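Local coordinates for protein coatomer subunit delta (Saccharomyces cerevisiae, PDB 5FJZ) that forms part of the coatomer (COPI) vesicle coat, probably serving retrograde Golgi-to-ER transport, and binds the tryptophan-based motif of Dsl1 through its mu-homology domain, at residues I17-E21 / S235-I241; S61-R65 / F82-K86. All coordinates share one frame; numbering follows the deposited sequence.

Contact 1: residues I17-E21 / S235-I241; sequences ISIKE and SFTGMAI
E21 and T237 meet through two complementary torsions: E21 has CG anti to its carbonyl carbon (chi1 -64°) and runs extended beyond it, carrying the carboxylate into a tight turn, while T237 holds OG1 between its backbone N and carbonyl carbon (chi1 57°), facing that carboxylate. The turn, S235 to G238, is a type I beta turn in the loop that leads into strand 241-246, and it lies against strand 15-27 of the beta-rich mu-homology domain. Its closure is documented by the backbone bond from G238 N to S235 O, 2.9 Å long.

Both carboxylate oxygens are engaged. OE1 of E21 accepts the backbone N-H of T237 at 3.1 Å through its syn lone pair, with an N-H...O angle of 144°. OE2 takes a weak bond from S235 OG and, from outside the two segments, the indole N-H of W109. S235 OG also accepts the backbone N-H of M239, so the same hydroxyl links the carboxylate, weakly, to the residue that follows the turn. With several donors gathered on it, the buried carboxylate is probably stabilised in its ionised form.

Toward the start of the strand the contact turns apolar. The I19 side chain crosses that of M239 at about a right angle, CG2 of I19 lying 3.7 Å from M239 CG, and its CD1 lies 3.7 Å from M239 O. I17 and I241 reach toward each other tip to tip, I17 CD1 lying 3.9 Å from I241 CG1. Back at the turn, T237 OG1 to E21 OE2 is modelled at 2.5 Å, very short for a hydrogen bond, so its exact length is doubtful.

Contact 2: residues S61-R65 / F82-K86; sequences SIDVR and FLSTK
One face of the R65 guanidinium lies over L83: CG of the leucine sits 3.9 Å from NH1 of R65, above the plane and offset toward its rim, and the two side chains cross at about a right angle. The arginine is also modelled in a second conformer, so this apolar contact on a planar cation describes one of its positions and is the less certain part of the interface. The second flat group, the F82 ring, meets V64 obliquely. Its CZ is 3.6 Å from V64 CG1 and equally close to V64 CB, as the two side chains slide past each other in opposite directions.

V64 is the centre of the packing. Its CG1, anti to the carbonyl carbon (chi1 -58°), reaches the ring and also K86 CG, at 3.9 Å, whereas CG2, between the backbone N and the carbonyl carbon, faces the carbonyl oxygens of F82 and L83. The valine thus touches ring, helix backbone and the aliphatic part of K86.

K86 leaves the helix with positive phi, and its extended chain carries NZ to I62 O, a 2.8 Å hydrogen bond. The ammonium approaches with a C=O...N angle of 155°, tilted 24° from the carbonyl plane. NZ also binds the carbonyl oxygen of D60, so one ammonium group bridges two backbone carbonyls of the loop. D63 OD1 accepts R65 N at 3.0 Å, from above the carboxylate plane, closing a turn across V64.

The arrangement is a loop between strands 54-58 and 72-73 fastened onto the C-terminal end of the short helix 79-85, with the D63-R65 bend forming an Asx turn.

The centres of contacts 1 and 2 lie about 14 Å apart, in the same mu-homology domain. Along the chain, both segments of contact 2 fall between 17-21 and 235-241. Contact 1 is deep, about 10 Å from the chain centre, and packs a loop on strand 15-27 of the large mixed sheet; contact 2 sits about 23 Å out, beside the short helix 79-85. I62 joins them: its CD1 lies 3.4 Å from A240 O and 3.7 Å from M239 SD. The 61-65 loop thus touches both the helix end and the 235-241 loop. Segments 17-21, 61-65 and 82-86 belong to the region that interacts with Dsl1.

Contact 1: residues I17-E21 / S235-I241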
ATOM      1  N   ILE A  17     -11.272  17.043 -21.049  1.00 18.02           N
ATOM      2  CA  ILE A  17     -11.640  17.075 -19.654  1.00 16.63           C
ATOM      3  C   ILE A  17     -12.272  15.742 -19.273  1.00 17.48           C
ATOM      4  O   ILE A  17     -13.155  15.251 -19.981  1.00 20.68           O
ATOM      5  CB  ILE A  17     -12.633  18.250 -19.374  1.00 17.73           C
ATOM      6  CG1 ILE A  17     -11.947  19.611 -19.594  1.00 23.64           C
ATOM      7  CG2 ILE A  17     -13.201  18.113 -17.984  1.00 16.74           C
ATOM      8  CD1 ILE A  17     -12.943  20.720 -19.805  1.00 23.81           C
ATOM      9  N   SER A  18     -11.786  15.122 -18.183  1.00 17.75           N
ATOM     10  CA  SER A  18     -12.284  13.842 -17.728  0.50 20.30           C
ATOM     11  C   SER A  18     -12.909  14.029 -16.364  1.00 20.50           C
ATOM     12  O   SER A  18     -12.273  14.533 -15.442  1.00 22.26           O
ATOM     13  CB  SER A  18     -11.160  12.817 -17.672  0.50 23.72           C
ATOM     14  OG  SER A  18     -11.675  11.584 -17.235  0.50 31.58           O
ATOM     15  N   ILE A  19     -14.192  13.612 -16.216  1.00 17.18           N
ATOM     16  CA  ILE A  19     -14.832  13.682 -14.944  1.00 19.19           C
ATOM     17  C   ILE A  19     -15.029  12.247 -14.467  1.00 22.14           C
ATOM     18  O   ILE A  19     -15.817  11.461 -15.100  1.00 23.41           O
ATOM     19  CB  ILE A  19     -16.189  14.399 -15.079  1.00 20.75           C
ATOM     20  CG1 ILE A  19     -15.990  15.830 -15.609  1.00 22.22           C
ATOM     21  CG2 ILE A  19     -16.934  14.449 -13.757  1.00 20.58           C
ATOM     22  CD1 ILE A  19     -17.284  16.537 -16.016  1.00 21.62           C
ATOM     23  N   LYS A  20     -14.275  11.868 -13.439  1.00 18.21           N
ATOM     24  CA  LYS A  20     -14.196  10.438 -13.058  1.00 18.51           C
ATOM     25  C   LYS A  20     -14.748  10.240 -11.696  1.00 18.18           C
ATOM     26  O   LYS A  20     -14.324  10.934 -10.757  1.00 20.61           O
ATOM     27  CB  LYS A  20     -12.732  10.004 -13.110  1.00 17.03           C
ATOM     28  CG  LYS A  20     -12.132   9.936 -14.502  1.00 24.30           C
ATOM     29  CD  LYS A  20     -10.621   9.587 -14.442  1.00 27.70           C
ATOM     30  CE  LYS A  20     -10.177   8.950 -15.735  1.00 37.42           C
ATOM     31  NZ  LYS A  20      -8.687   9.006 -15.905  1.00 40.06           N
ATOM     32  N   GLU A  21     -15.754   9.389 -11.545  1.00 15.03           N
ATOM     33  CA  GLU A  21     -16.339   9.056 -10.232  1.00 17.38           C
ATOM     34  C   GLU A  21     -16.207   7.600  -9.892  1.00 16.50           C
ATOM     35  O   GLU A  21     -16.260   6.691 -10.790  1.00 16.23           O
ATOM     36  CB  GLU A  21     -17.792   9.541 -10.091  1.00 19.20           C
ATOM     37  CG  GLU A  21     -17.799  11.053 -10.161  1.00 23.50           C
ATOM     38  CD  GLU A  21     -19.149  11.710 -10.107  1.00 27.92           C
ATOM     39  OE1 GLU A  21     -20.144  11.043 -10.508  1.00 31.47           O
ATOM     40  OE2 GLU A  21     -19.217  12.867  -9.622  1.00 27.66           O
ATOM     41  N   SER A 235     -21.612  13.737 -15.218  1.00 22.80           N
ATOM     42  CA  SER A 235     -21.284  12.619 -14.336  1.00 24.67           C
ATOM     43  C   SER A 235     -22.482  12.107 -13.569  1.00 22.75           C
ATOM     44  O   SER A 235     -23.548  12.785 -13.495  1.00 24.95           O
ATOM     45  CB  SER A 235     -20.183  13.030 -13.281  1.00 20.74           C
ATOM     46  OG  SER A 235     -20.756  13.764 -12.174  1.00 24.56           O
ATOM     47  N   PHE A 236     -22.280  10.989 -12.889  1.00 20.36           N
ATOM     48  CA  PHE A 236     -23.248  10.455 -11.919  1.00 20.57           C
ATOM     49  C   PHE A 236     -23.808  11.507 -10.946  1.00 22.75           C
ATOM     50  O   PHE A 236     -24.997  11.525 -10.660  1.00 25.22           O
ATOM     51  CB  PHE A 236     -22.725   9.181 -11.168  1.00 24.54           C
ATOM     52  CG  PHE A 236     -23.737   8.523 -10.214  1.00 24.86           C
ATOM     53  CD1 PHE A 236     -24.923   7.902 -10.694  1.00 28.40           C
ATOM     54  CD2 PHE A 236     -23.478   8.436  -8.844  1.00 31.05           C
ATOM     55  CE1 PHE A 236     -25.811   7.264  -9.820  1.00 30.41           C
ATOM     56  CE2 PHE A 236     -24.374   7.788  -7.963  1.00 29.22           C
ATOM     57  CZ  PHE A 236     -25.538   7.220  -8.443  1.00 28.43           C
ATOM     58  N   THR A 237     -22.962  12.305 -10.350  1.00 21.61           N
ATOM     59  CA  THR A 237     -23.475  13.249  -9.316  1.00 22.00           C
ATOM     60  C   THR A 237     -23.924  14.549  -9.995  1.00 21.41           C
ATOM     61  O   THR A 237     -24.303  15.483  -9.309  1.00 23.66           O
ATOM     62  CB  THR A 237     -22.424  13.578  -8.288  1.00 22.78           C
ATOM     63  OG1 THR A 237     -21.291  14.107  -8.991  1.00 18.63           O
ATOM     64  CG2 THR A 237     -22.063  12.335  -7.492  1.00 24.03           C
ATOM     65  N   GLY A 238     -23.836  14.631 -11.317  1.00 19.47           N
ATOM     66  CA  GLY A 238     -24.178  15.895 -12.027  1.00 21.96           C
ATOM     67  C   GLY A 238     -23.057  16.836 -12.403  1.00 21.81           C
ATOM     68  O   GLY A 238     -23.315  17.920 -12.875  1.00 23.07           O
ATOM     69  N   MET A 239     -21.780  16.482 -12.151  1.00 21.90           N
ATOM     70  CA  MET A 239     -20.696  17.330 -12.580  1.00 21.37           C
ATOM     71  C   MET A 239     -20.597  17.397 -14.106  1.00 20.92           C
ATOM     72  O   MET A 239     -20.735  16.396 -14.802  1.00 18.62           O
ATOM     73  CB  MET A 239     -19.362  16.798 -11.918  1.00 22.93           C
ATOM     74  CG  MET A 239     -18.030  17.601 -12.167  1.00 24.61           C
ATOM     75  SD  MET A 239     -17.967  19.359 -11.745  1.00 30.03           S
ATOM     76  CE  MET A 239     -18.175  19.302  -9.966  1.00 22.35           C
ATOM     77  N   ALA A 240     -20.335  18.602 -14.602  1.00 17.43           N
ATOM     78  CA  ALA A 240     -20.316  18.853 -16.046  1.00 19.86           C
ATOM     79  C   ALA A 240     -19.676  20.242 -16.293  1.00 18.00           C
ATOM     80  O   ALA A 240     -19.515  21.033 -15.404  1.00 21.20           O
ATOM     81  CB  ALA A 240     -21.743  18.830 -16.585  1.00 21.06           C
ATOM     82  N   ILE A 241     -19.303  20.480 -17.553  1.00 21.87           N
ATOM     83  CA  ILE A 241     -18.620  21.657 -17.980  1.00 23.32           C
ATOM     84  C   ILE A 241     -19.591  22.489 -18.839  1.00 26.06           C
ATOM     85  O   ILE A 241     -20.297  21.955 -19.701  1.00 23.02           O
ATOM     86  CB  ILE A 241     -17.433  21.280 -18.863  1.00 24.06           C
ATOM     87  CG1 ILE A 241     -16.463  20.385 -18.086  1.00 24.27           C
ATOM     88  CG2 ILE A 241     -16.705  22.535 -19.388  1.00 24.33           C
ATOM     89  CD1 ILE A 241     -15.916  20.973 -16.814  1.00 26.02           C
TER

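Contact 2: residues S61-R65 / F82-K86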
ATOM      1  N   SER A  61     -25.569  24.367 -13.170  1.00 28.45           N
ATOM      2  CA  SER A  61     -26.402  23.481 -12.293  1.00 28.40           C
ATOM      3  C   SER A  61     -25.667  22.925 -11.096  1.00 30.61           C
ATOM      4  O   SER A  61     -26.289  22.324 -10.241  1.00 29.79           O
ATOM      5  CB  SER A  61     -27.007  22.311 -13.084  1.00 29.49           C
ATOM      6  OG  SER A  61     -25.993  21.557 -13.753  1.00 30.58           O
ATOM      7  N   ILE A  62     -24.352  23.112 -11.026  1.00 29.96           N
ATOM      8  CA  ILE A  62     -23.574  22.516  -9.926  1.00 30.67           C
ATOM      9  C   ILE A  62     -23.591  23.422  -8.772  1.00 26.76           C
ATOM     10  O   ILE A  62     -23.285  24.639  -8.898  1.00 23.43           O
ATOM     11  CB  ILE A  62     -22.110  22.290 -10.321  1.00 29.22           C
ATOM     12  CG1 ILE A  62     -22.107  21.259 -11.425  1.00 30.56           C
ATOM     13  CG2 ILE A  62     -21.256  21.823  -9.138  1.00 36.85           C
ATOM     14  CD1 ILE A  62     -20.985  21.451 -12.384  1.00 37.22           C
ATOM     15  N   ASP A  63     -23.766  22.833  -7.613  1.00 20.62           N
ATOM     16  CA  ASP A  63     -23.571  23.618  -6.406  1.00 19.21           C
ATOM     17  C   ASP A  63     -22.160  23.421  -5.775  1.00 21.90           C
ATOM     18  O   ASP A  63     -21.938  22.518  -4.959  1.00 25.93           O
ATOM     19  CB  ASP A  63     -24.573  23.134  -5.423  1.00 17.53           C
ATOM     20  CG  ASP A  63     -24.574  23.927  -4.153  1.00 17.57           C
ATOM     21  OD1 ASP A  63     -23.902  24.966  -3.988  1.00 16.63           O
ATOM     22  OD2 ASP A  63     -25.342  23.491  -3.249  1.00 17.26           O
ATOM     23  N   VAL A  64     -21.317  24.417  -5.968  1.00 20.40           N
ATOM     24  CA  VAL A  64     -19.929  24.368  -5.427  1.00 26.42           C
ATOM     25  C   VAL A  64     -19.820  24.723  -3.913  1.00 23.18           C
ATOM     26  O   VAL A  64     -18.747  24.612  -3.328  1.00 24.33           O
ATOM     27  CB  VAL A  64     -19.026  25.266  -6.267  1.00 23.81           C
ATOM     28  CG1 VAL A  64     -19.062  24.807  -7.716  1.00 27.79           C
ATOM     29  CG2 VAL A  64     -19.433  26.732  -6.179  1.00 26.87           C
ATOM     30  N   ARG A  65     -20.951  25.141  -3.307  1.00 23.69           N
ATOM     31  CA  ARG A  65     -20.975  25.407  -1.853  0.50 22.28           C
ATOM     32  C   ARG A  65     -21.672  24.301  -1.082  1.00 19.99           C
ATOM     33  O   ARG A  65     -22.009  24.443   0.089  1.00 19.61           O
ATOM     34  CB  ARG A  65     -21.607  26.767  -1.624  0.50 25.01           C
ATOM     35  CG  ARG A  65     -20.619  27.851  -2.137  0.50 28.27           C
ATOM     36  CD  ARG A  65     -20.446  28.913  -1.055  0.50 31.32           C
ATOM     37  NE  ARG A  65     -19.780  30.134  -1.509  0.50 34.87           N
ATOM     38  CZ  ARG A  65     -18.706  30.660  -0.934  0.50 33.66           C
ATOM     39  NH1 ARG A  65     -18.137  30.055   0.084  0.50 35.13           N
ATOM     40  NH2 ARG A  65     -18.189  31.779  -1.400  0.50 31.67           N
ATOM     41  N   PHE A  82     -13.056  29.376  -7.828  1.00 26.87           N
ATOM     42  CA  PHE A  82     -13.933  28.214  -7.945  1.00 24.42           C
ATOM     43  C   PHE A  82     -15.244  28.418  -7.154  1.00 26.93           C
ATOM     44  O   PHE A  82     -16.393  28.198  -7.636  1.00 30.06           O
ATOM     45  CB  PHE A  82     -13.178  26.979  -7.432  1.00 23.84           C
ATOM     46  CG  PHE A  82     -14.089  25.839  -7.156  1.00 21.45           C
ATOM     47  CD1 PHE A  82     -14.609  25.088  -8.218  1.00 24.93           C
ATOM     48  CD2 PHE A  82     -14.415  25.495  -5.866  1.00 20.91           C
ATOM     49  CE1 PHE A  82     -15.443  23.995  -7.964  1.00 21.48           C
ATOM     50  CE2 PHE A  82     -15.242  24.411  -5.618  1.00 21.01           C
ATOM     51  CZ  PHE A  82     -15.772  23.701  -6.666  1.00 20.96           C
ATOM     52  N   LEU A  83     -15.061  28.870  -5.925  1.00 23.86           N
ATOM     53  CA  LEU A  83     -16.185  29.129  -5.025  1.00 30.39           C
ATOM     54  C   LEU A  83     -17.071  30.298  -5.492  1.00 34.31           C
ATOM     55  O   LEU A  83     -18.311  30.199  -5.456  1.00 35.65           O
ATOM     56  CB  LEU A  83     -15.666  29.443  -3.624  1.00 32.34           C
ATOM     57  CG  LEU A  83     -15.684  28.434  -2.488  1.00 34.02           C
ATOM     58  CD1 LEU A  83     -15.883  27.012  -2.947  1.00 35.90           C
ATOM     59  CD2 LEU A  83     -14.492  28.604  -1.510  1.00 29.61           C
ATOM     60  N   SER A  84     -16.444  31.358  -5.990  1.00 37.44           N
ATOM     61  CA  SER A  84     -17.164  32.580  -6.430  1.00 37.95           C
ATOM     62  C   SER A  84     -17.900  32.453  -7.713  1.00 34.64           C
ATOM     63  O   SER A  84     -19.059  32.853  -7.801  1.00 35.58           O
ATOM     64  CB  SER A  84     -16.200  33.741  -6.532  1.00 40.93           C
ATOM     65  OG  SER A  84     -15.693  33.990  -5.240  1.00 44.59           O
ATOM     66  N   THR A  85     -17.273  31.861  -8.716  1.00 38.72           N
ATOM     67  CA  THR A  85     -17.839  31.815 -10.070  1.00 35.18           C
ATOM     68  C   THR A  85     -17.825  30.466 -10.769  1.00 34.56           C
ATOM     69  O   THR A  85     -18.139  30.417 -11.972  1.00 30.43           O
ATOM     70  CB  THR A  85     -17.032  32.732 -11.036  1.00 44.63           C
ATOM     71  OG1 THR A  85     -15.829  33.127 -10.383  1.00 48.98           O
ATOM     72  CG2 THR A  85     -17.833  33.979 -11.420  1.00 46.75           C
ATOM     73  N   LYS A  86     -17.452  29.391 -10.058  1.00 27.37           N
ATOM     74  CA  LYS A  86     -17.429  28.023 -10.630  1.00 26.47           C
ATOM     75  C   LYS A  86     -16.418  27.895 -11.718  1.00 25.31           C
ATOM     76  O   LYS A  86     -16.677  27.255 -12.739  1.00 24.38           O
ATOM     77  CB  LYS A  86     -18.850  27.639 -11.087  1.00 29.50           C
ATOM     78  CG  LYS A  86     -19.905  27.878 -10.017  1.00 33.72           C
ATOM     79  CD  LYS A  86     -21.314  27.372 -10.405  1.00 43.27           C
ATOM     80  CE  LYS A  86     -22.388  27.952  -9.445  1.00 44.99           C
ATOM     81  NZ  LYS A  86     -23.718  27.274  -9.632  1.00 53.41           N
TER